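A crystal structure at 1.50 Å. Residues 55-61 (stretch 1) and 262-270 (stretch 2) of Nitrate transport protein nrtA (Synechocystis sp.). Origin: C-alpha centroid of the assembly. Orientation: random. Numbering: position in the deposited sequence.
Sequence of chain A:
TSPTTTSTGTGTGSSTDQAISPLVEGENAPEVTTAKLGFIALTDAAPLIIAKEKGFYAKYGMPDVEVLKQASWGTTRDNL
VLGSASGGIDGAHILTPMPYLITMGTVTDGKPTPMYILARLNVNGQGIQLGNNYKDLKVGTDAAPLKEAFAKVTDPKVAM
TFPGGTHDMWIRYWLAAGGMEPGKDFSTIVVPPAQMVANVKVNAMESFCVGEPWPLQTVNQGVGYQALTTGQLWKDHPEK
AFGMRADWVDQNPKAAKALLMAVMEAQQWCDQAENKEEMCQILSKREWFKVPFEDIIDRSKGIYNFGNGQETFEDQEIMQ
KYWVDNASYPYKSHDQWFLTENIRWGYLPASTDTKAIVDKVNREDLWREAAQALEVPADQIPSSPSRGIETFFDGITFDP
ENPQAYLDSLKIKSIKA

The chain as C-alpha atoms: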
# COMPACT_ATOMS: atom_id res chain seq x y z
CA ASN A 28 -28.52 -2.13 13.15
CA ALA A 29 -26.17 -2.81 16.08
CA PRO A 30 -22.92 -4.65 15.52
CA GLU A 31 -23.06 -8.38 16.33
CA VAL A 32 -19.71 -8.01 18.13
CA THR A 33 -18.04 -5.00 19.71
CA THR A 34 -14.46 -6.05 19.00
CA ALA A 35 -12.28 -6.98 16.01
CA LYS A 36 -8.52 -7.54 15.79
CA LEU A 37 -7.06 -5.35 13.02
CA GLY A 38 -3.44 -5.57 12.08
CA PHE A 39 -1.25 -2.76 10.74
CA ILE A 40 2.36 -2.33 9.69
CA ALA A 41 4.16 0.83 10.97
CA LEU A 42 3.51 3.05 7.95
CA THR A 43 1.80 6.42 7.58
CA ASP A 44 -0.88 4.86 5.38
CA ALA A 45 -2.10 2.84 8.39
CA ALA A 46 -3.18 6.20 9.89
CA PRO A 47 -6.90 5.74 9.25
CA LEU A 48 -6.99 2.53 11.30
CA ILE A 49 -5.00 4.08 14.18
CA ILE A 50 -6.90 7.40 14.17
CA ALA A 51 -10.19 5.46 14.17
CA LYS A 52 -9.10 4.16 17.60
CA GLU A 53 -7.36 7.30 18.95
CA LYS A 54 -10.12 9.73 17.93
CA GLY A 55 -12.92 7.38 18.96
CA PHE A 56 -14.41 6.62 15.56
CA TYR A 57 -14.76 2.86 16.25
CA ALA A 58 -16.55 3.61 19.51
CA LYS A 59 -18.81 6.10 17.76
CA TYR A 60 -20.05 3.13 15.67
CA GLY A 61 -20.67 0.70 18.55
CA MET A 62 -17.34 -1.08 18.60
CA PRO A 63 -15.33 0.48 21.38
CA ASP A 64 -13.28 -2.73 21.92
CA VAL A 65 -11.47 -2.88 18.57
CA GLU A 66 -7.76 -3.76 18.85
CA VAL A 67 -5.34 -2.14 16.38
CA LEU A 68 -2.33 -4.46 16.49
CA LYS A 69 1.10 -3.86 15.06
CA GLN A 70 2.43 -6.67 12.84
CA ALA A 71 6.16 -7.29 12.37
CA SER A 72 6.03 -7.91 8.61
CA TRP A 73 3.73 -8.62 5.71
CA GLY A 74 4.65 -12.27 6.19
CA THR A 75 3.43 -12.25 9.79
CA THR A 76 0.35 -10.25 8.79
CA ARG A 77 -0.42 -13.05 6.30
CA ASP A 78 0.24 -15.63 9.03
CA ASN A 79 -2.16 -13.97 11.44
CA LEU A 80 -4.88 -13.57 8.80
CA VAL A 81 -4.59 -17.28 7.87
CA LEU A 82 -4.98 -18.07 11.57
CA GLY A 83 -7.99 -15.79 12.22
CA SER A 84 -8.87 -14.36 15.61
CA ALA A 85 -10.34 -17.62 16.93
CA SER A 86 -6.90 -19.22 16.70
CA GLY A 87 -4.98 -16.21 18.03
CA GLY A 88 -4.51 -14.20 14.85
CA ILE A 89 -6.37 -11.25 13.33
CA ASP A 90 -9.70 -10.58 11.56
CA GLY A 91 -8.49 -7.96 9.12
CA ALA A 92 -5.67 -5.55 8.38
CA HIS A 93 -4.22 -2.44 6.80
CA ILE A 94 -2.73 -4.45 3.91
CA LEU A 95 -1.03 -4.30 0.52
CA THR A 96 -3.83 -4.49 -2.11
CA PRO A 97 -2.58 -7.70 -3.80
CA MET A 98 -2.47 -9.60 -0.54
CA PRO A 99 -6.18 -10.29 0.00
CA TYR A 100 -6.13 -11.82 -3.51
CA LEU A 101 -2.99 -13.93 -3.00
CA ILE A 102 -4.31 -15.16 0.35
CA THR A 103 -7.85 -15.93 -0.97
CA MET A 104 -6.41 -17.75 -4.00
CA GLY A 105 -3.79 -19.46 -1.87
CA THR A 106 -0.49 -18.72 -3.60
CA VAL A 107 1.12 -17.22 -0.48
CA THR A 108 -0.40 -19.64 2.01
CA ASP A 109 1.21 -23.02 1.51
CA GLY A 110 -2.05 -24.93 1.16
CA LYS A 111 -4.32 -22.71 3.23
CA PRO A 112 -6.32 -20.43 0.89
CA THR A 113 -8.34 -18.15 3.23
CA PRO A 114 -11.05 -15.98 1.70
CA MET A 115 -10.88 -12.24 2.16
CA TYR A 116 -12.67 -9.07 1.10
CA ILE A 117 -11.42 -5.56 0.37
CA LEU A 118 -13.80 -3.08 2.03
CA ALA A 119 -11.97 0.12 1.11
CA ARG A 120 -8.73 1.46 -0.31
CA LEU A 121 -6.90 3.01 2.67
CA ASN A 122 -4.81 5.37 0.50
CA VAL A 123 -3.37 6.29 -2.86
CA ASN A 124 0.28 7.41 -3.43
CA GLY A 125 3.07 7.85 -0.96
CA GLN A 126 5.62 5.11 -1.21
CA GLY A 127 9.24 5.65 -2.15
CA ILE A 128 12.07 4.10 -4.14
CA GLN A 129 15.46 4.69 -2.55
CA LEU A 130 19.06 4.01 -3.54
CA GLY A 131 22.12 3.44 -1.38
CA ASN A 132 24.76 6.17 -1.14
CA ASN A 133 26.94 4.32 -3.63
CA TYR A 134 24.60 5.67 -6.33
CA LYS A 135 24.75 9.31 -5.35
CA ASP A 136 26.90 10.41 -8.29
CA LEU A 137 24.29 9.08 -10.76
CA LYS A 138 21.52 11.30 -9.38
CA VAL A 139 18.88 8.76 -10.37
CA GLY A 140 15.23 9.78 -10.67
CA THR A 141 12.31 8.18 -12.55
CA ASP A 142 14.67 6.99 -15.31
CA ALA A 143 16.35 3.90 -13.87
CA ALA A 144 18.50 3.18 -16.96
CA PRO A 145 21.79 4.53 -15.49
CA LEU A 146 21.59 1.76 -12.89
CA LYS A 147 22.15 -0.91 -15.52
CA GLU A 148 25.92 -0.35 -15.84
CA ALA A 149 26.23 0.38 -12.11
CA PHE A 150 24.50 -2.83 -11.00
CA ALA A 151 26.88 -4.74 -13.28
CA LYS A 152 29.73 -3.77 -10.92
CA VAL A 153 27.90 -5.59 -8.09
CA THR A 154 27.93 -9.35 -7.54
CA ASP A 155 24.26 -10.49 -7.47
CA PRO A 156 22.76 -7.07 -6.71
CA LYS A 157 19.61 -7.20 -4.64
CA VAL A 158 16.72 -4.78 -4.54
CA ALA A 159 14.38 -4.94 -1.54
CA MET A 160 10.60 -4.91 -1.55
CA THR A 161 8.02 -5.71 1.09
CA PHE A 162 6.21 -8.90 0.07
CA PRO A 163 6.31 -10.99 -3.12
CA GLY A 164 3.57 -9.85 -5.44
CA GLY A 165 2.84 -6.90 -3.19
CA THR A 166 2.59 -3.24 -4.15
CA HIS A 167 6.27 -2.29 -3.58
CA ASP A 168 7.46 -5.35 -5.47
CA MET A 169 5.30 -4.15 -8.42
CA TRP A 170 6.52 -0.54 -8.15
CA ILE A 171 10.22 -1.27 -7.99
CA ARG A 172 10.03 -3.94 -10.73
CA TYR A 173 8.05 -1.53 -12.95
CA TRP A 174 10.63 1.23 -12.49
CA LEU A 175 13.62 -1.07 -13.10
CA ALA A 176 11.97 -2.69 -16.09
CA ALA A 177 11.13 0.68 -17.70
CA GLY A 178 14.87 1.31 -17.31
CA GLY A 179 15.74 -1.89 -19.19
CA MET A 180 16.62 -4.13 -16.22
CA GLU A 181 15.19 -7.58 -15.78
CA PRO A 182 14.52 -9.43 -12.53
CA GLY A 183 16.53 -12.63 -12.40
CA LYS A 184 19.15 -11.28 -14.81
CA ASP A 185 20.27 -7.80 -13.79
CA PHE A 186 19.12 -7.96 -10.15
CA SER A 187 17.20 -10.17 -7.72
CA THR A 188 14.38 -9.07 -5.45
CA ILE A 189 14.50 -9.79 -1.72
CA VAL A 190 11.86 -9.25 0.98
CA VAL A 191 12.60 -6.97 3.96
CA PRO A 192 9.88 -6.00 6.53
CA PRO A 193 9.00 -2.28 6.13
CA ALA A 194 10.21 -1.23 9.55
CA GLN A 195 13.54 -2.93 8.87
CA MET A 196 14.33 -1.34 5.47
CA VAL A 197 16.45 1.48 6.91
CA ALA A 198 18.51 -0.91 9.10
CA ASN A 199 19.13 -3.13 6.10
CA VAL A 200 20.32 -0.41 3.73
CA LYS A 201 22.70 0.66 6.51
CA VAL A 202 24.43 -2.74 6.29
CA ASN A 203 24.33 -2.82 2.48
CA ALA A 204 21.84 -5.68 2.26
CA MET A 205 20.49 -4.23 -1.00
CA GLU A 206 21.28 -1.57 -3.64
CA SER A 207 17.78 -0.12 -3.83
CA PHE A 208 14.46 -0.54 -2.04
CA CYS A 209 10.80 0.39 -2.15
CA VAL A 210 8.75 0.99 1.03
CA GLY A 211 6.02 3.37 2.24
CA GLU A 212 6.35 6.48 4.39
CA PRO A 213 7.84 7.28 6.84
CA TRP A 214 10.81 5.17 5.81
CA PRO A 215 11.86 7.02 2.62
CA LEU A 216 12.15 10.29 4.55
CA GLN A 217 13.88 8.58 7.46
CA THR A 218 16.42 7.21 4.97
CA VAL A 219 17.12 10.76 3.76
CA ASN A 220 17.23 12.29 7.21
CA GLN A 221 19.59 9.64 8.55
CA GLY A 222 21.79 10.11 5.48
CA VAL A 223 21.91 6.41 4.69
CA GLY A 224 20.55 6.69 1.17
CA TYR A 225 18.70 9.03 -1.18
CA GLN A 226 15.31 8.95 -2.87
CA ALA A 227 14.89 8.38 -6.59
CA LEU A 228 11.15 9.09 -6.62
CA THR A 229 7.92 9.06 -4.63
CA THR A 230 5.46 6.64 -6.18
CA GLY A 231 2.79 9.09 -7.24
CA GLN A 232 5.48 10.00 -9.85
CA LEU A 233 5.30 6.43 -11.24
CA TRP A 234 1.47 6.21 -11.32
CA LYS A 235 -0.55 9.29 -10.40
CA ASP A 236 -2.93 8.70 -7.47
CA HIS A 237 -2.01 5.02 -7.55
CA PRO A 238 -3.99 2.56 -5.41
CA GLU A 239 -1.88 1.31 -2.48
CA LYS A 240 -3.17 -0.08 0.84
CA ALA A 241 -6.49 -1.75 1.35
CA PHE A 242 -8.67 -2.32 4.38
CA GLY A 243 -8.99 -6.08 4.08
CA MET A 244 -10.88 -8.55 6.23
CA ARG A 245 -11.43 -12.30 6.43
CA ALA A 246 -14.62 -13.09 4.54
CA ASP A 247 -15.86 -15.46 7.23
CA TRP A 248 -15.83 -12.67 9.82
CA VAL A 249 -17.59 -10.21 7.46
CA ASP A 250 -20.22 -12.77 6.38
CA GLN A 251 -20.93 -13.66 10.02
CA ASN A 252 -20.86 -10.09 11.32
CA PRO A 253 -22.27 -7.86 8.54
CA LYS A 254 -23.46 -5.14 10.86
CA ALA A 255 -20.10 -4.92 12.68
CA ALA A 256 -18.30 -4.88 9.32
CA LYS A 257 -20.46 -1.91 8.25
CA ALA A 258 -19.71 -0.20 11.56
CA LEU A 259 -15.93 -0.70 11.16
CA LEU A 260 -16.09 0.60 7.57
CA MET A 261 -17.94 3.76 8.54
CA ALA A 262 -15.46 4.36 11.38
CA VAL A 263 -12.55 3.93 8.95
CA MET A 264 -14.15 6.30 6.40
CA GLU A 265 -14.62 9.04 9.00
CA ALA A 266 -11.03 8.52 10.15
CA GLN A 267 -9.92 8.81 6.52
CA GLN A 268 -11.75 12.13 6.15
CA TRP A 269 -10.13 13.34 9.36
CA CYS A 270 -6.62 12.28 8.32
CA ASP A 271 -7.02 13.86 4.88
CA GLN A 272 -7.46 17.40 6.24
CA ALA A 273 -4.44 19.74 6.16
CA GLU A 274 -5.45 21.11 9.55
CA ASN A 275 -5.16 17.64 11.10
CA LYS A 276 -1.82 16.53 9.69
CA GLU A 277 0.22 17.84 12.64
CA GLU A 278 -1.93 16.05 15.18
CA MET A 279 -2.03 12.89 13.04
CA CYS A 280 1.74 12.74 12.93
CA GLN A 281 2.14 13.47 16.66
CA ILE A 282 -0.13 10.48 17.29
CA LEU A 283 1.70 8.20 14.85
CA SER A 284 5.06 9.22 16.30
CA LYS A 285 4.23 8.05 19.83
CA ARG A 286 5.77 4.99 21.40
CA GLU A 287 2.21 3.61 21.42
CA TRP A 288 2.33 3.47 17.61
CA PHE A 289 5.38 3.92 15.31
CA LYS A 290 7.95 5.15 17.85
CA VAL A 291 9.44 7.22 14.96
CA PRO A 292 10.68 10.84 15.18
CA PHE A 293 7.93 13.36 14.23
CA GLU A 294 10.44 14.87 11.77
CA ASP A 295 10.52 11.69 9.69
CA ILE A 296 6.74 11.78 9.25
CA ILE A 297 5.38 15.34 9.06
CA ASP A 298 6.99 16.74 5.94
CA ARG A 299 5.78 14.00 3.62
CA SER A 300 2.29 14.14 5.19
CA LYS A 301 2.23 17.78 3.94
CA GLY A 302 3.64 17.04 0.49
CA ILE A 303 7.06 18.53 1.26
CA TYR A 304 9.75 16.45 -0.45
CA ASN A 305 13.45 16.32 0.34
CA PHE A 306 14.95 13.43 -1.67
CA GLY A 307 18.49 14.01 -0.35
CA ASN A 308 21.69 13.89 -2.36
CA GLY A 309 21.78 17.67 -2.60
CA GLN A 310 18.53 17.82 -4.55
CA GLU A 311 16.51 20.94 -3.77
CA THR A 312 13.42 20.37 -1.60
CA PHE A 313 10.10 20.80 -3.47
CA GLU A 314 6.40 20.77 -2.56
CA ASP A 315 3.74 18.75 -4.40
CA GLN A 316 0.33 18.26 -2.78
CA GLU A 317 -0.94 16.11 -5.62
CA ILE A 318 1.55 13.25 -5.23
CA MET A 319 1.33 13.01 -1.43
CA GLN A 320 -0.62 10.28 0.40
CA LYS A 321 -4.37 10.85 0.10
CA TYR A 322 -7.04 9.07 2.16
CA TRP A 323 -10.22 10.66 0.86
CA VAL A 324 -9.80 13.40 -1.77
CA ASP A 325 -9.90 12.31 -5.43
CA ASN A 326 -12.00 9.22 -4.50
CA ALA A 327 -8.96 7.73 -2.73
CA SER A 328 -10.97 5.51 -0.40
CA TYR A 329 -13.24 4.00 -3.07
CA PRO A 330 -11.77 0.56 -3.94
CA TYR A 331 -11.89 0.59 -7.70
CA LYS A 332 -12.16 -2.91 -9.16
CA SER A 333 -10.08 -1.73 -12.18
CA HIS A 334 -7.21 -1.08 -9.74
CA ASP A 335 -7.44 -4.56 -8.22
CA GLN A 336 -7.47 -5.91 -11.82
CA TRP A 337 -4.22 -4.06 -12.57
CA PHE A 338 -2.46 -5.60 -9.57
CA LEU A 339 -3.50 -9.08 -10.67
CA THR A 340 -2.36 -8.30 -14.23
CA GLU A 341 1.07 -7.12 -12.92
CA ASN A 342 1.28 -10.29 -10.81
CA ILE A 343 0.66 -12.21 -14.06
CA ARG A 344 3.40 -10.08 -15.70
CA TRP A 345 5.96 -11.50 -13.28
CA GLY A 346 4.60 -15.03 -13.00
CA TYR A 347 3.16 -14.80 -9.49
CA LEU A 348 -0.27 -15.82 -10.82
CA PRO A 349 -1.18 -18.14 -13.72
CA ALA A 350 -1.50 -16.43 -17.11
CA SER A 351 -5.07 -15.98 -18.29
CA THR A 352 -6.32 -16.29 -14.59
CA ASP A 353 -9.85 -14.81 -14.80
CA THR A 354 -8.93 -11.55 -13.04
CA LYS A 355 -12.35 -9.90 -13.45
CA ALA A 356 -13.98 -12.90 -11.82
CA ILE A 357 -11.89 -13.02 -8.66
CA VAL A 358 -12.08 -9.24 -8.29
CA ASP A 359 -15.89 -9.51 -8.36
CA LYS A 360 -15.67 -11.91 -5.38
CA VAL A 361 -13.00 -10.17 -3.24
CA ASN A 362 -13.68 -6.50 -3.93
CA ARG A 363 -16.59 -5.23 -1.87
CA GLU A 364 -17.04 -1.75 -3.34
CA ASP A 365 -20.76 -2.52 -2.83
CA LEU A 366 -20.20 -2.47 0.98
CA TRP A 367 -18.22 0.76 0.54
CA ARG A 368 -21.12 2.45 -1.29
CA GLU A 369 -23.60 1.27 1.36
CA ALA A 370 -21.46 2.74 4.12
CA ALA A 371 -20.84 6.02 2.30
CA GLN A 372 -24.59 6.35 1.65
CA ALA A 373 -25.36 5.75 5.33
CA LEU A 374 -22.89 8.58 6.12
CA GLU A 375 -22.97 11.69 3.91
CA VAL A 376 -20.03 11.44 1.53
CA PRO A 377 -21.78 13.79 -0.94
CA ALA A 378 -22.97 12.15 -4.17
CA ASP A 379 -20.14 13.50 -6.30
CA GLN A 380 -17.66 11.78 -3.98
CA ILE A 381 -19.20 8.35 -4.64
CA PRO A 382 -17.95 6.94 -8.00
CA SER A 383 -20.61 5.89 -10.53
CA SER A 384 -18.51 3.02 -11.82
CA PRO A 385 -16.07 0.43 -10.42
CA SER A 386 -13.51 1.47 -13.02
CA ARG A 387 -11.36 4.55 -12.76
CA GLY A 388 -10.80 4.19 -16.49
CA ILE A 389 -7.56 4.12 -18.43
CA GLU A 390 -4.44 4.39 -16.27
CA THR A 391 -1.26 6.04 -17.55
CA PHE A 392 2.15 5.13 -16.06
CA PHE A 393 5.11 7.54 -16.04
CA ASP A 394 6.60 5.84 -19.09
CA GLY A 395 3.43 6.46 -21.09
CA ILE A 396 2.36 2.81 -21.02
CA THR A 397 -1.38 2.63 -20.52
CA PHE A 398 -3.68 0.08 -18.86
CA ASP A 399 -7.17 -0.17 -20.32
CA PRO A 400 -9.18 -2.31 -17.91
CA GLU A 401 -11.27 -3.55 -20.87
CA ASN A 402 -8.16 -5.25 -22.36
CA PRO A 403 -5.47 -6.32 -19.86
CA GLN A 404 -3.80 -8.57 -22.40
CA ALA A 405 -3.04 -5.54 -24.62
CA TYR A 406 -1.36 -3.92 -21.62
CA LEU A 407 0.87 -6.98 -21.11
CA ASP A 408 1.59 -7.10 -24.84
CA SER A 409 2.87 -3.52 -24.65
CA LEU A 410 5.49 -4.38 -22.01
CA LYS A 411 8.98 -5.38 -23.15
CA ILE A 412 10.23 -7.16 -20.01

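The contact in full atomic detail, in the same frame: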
# COMPACT_ATOMS: atom_id res chain seq x y z
N GLY A 55 -11.64 7.99 18.61
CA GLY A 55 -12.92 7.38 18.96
C GLY A 55 -13.92 7.05 17.86
O GLY A 55 -15.11 6.88 18.12
N PHE A 56 -13.46 6.94 16.62
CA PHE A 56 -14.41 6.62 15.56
C PHE A 56 -14.98 5.19 15.69
O PHE A 56 -16.18 4.98 15.44
CB PHE A 56 -13.76 6.84 14.20
CG PHE A 56 -13.53 8.30 13.87
CD1 PHE A 56 -12.24 8.82 13.78
CD2 PHE A 56 -14.61 9.15 13.67
CE1 PHE A 56 -12.04 10.16 13.49
CE2 PHE A 56 -14.42 10.49 13.38
CZ PHE A 56 -13.12 11.00 13.29
N TYR A 57 -14.18 4.20 16.10
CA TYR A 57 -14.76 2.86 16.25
C TYR A 57 -15.85 2.86 17.32
O TYR A 57 -16.90 2.23 17.16
CB TYR A 57 -13.72 1.79 16.66
CG TYR A 57 -12.60 1.53 15.68
CD1 TYR A 57 -11.27 1.71 16.08
CD2 TYR A 57 -12.85 1.08 14.39
CE1 TYR A 57 -10.22 1.45 15.20
CE2 TYR A 57 -11.81 0.81 13.50
CZ TYR A 57 -10.49 1.01 13.92
OH TYR A 57 -9.44 0.81 13.02
N ALA A 58 -15.59 3.57 18.41
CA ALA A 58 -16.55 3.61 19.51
C ALA A 58 -17.81 4.33 19.08
O ALA A 58 -18.90 3.93 19.47
CB ALA A 58 -15.91 4.31 20.72
N LYS A 59 -17.66 5.37 18.27
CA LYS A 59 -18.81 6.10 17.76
C LYS A 59 -19.76 5.14 17.02
O LYS A 59 -20.98 5.31 17.06
CB LYS A 59 -18.33 7.23 16.84
CG LYS A 59 -19.45 8.04 16.20
CD LYS A 59 -18.92 9.20 15.38
CE LYS A 59 -20.03 9.88 14.62
NZ LYS A 59 -19.51 10.99 13.80
N TYR A 60 -19.21 4.12 16.36
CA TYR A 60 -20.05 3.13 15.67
C TYR A 60 -20.29 1.81 16.42
O TYR A 60 -20.40 0.75 15.80
CB TYR A 60 -19.50 2.87 14.24
CG TYR A 60 -19.59 4.12 13.40
CD1 TYR A 60 -18.52 5.00 13.31
CD2 TYR A 60 -20.82 4.53 12.87
CE1 TYR A 60 -18.66 6.26 12.74
CE2 TYR A 60 -20.97 5.79 12.30
CZ TYR A 60 -19.90 6.66 12.24
OH TYR A 60 -20.05 7.94 11.72
N GLY A 61 -20.35 1.87 17.75
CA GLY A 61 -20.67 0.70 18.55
C GLY A 61 -19.66 -0.41 18.75
O GLY A 61 -20.01 -1.51 19.19
N ALA A 262 -16.46 3.77 10.49
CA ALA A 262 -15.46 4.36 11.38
C ALA A 262 -14.18 4.65 10.60
O ALA A 262 -13.58 5.72 10.76
CB ALA A 262 -15.16 3.43 12.53
N VAL A 263 -13.77 3.71 9.75
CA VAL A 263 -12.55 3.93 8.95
C VAL A 263 -12.73 5.10 7.95
O VAL A 263 -11.82 5.89 7.73
CB VAL A 263 -12.15 2.63 8.21
CG1 VAL A 263 -11.07 2.90 7.15
CG2 VAL A 263 -11.59 1.61 9.24
N MET A 264 -13.90 5.21 7.33
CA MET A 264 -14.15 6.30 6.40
C MET A 264 -14.08 7.67 7.10
O MET A 264 -13.53 8.63 6.56
CB MET A 264 -15.55 6.16 5.81
CG MET A 264 -15.66 5.09 4.81
SD MET A 264 -17.37 5.00 4.20
CE MET A 264 -17.13 3.76 3.10
N GLU A 265 -14.68 7.76 8.29
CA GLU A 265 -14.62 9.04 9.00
C GLU A 265 -13.17 9.32 9.39
O GLU A 265 -12.73 10.44 9.31
CB GLU A 265 -15.50 9.03 10.24
CG GLU A 265 -16.99 9.08 9.92
CD GLU A 265 -17.71 10.02 10.86
OE1 GLU A 265 -17.70 9.76 12.08
OE2 GLU A 265 -18.27 11.03 10.39
N ALA A 266 -12.42 8.28 9.78
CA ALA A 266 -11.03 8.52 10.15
C ALA A 266 -10.25 8.96 8.92
O ALA A 266 -9.33 9.78 9.01
CB ALA A 266 -10.41 7.26 10.75
N GLN A 267 -10.58 8.40 7.75
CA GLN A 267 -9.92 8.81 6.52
C GLN A 267 -10.16 10.29 6.21
O GLN A 267 -9.26 11.01 5.79
CB GLN A 267 -10.38 7.98 5.33
CG GLN A 267 -9.79 6.58 5.30
CD GLN A 267 -10.32 5.78 4.13
OE1 GLN A 267 -11.53 5.59 4.00
NE2 GLN A 267 -9.42 5.29 3.26
N GLN A 268 -11.41 10.74 6.39
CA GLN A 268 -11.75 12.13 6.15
C GLN A 268 -10.98 13.03 7.11
O GLN A 268 -10.50 14.11 6.73
CB GLN A 268 -13.26 12.30 6.32
CG GLN A 268 -14.04 11.69 5.16
CD GLN A 268 -15.52 11.74 5.40
OE1 GLN A 268 -16.09 10.85 6.02
NE2 GLN A 268 -16.15 12.77 4.89
N TRP A 269 -10.86 12.58 8.34
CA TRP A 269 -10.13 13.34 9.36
C TRP A 269 -8.64 13.44 8.99
O TRP A 269 -8.04 14.51 9.01
CB TRP A 269 -10.25 12.66 10.71
CG TRP A 269 -9.72 13.52 11.85
CD1 TRP A 269 -10.41 14.47 12.54
CD2 TRP A 269 -8.39 13.52 12.37
NE1 TRP A 269 -9.59 15.07 13.47
CE2 TRP A 269 -8.34 14.50 13.39
CE3 TRP A 269 -7.22 12.79 12.08
CZ2 TRP A 269 -7.19 14.78 14.12
CZ3 TRP A 269 -6.07 13.06 12.80
CH2 TRP A 269 -6.06 14.05 13.82
N CYS A 270 -8.03 12.29 8.69
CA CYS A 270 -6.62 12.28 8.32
C CYS A 270 -6.29 13.06 7.06
O CYS A 270 -5.18 13.56 6.89
CB CYS A 270 -6.15 10.84 8.10
SG CYS A 270 -6.03 9.81 9.53

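Contact between a short helix (56-59, with its flanking turns) and a segment of a longer helix (262-270), more than 200 residues apart in sequence. The two stretches bury 422 Å² between them, and the backbones come nearest where the CA atoms of Phe56 and Ala262 lie 4.9 Å apart.

Apolar packing centres on Phe56, the knob of the contact, its side chain seated in a hole formed by Ala262, Glu265, Ala266 and Trp269. Its CB lies 4.0 Å from Ala262 CB, its CD1 3.9 Å from Ala266 CB, and its CE1 4.1 Å from Trp269 CB, so the side chain lies along the longer helix, from Ala262 past Ala266 to Trp269. One ring face covers backbone, with Glu265 O and Ala266 N beneath it; that oxygen and nitrogen are already paired within the helix, as Trp269 N donates to Glu265 O and Ala266 N to Ala262 O. Ala262 is the meeting point of three residues. Ala262 CB has Tyr57 CD2 and Tyr60 CD1 each at 3.8 Å, and the backbone oxygen Phe56 O at 3.5 Å. Tyr57 starts out sideways from its CA but its ring comes nearer, and CE2 reaches Val263 CG2 at 4.3 Å; its hydroxyl is hydrogen-bonded elsewhere in the structure.

The polar contacts converge on one carboxylate oxygen, Glu265 OE1. Lys59, fully extended with all four chi angles t, brings NZ to 2.8 Å from Glu265 OE1, a salt bridge that includes a hydrogen bond. Tyr60 OH donates a weak hydrogen bond to the same Glu265 OE1 at 3.0 Å, with the oxygen at the edge of the tyrosine ring. Phe56 CD2 lies 3.5 Å from Glu265 OE1, so the charged group borders the aromatic knob.

Within the short helix, Lys59 N bonds to Gly55 O at 3.0 Å, tying the lysine to the N-cap residue. Tyr60 leaves helical phi/psi, yet its CA-to-CB bond still points toward the longer helix.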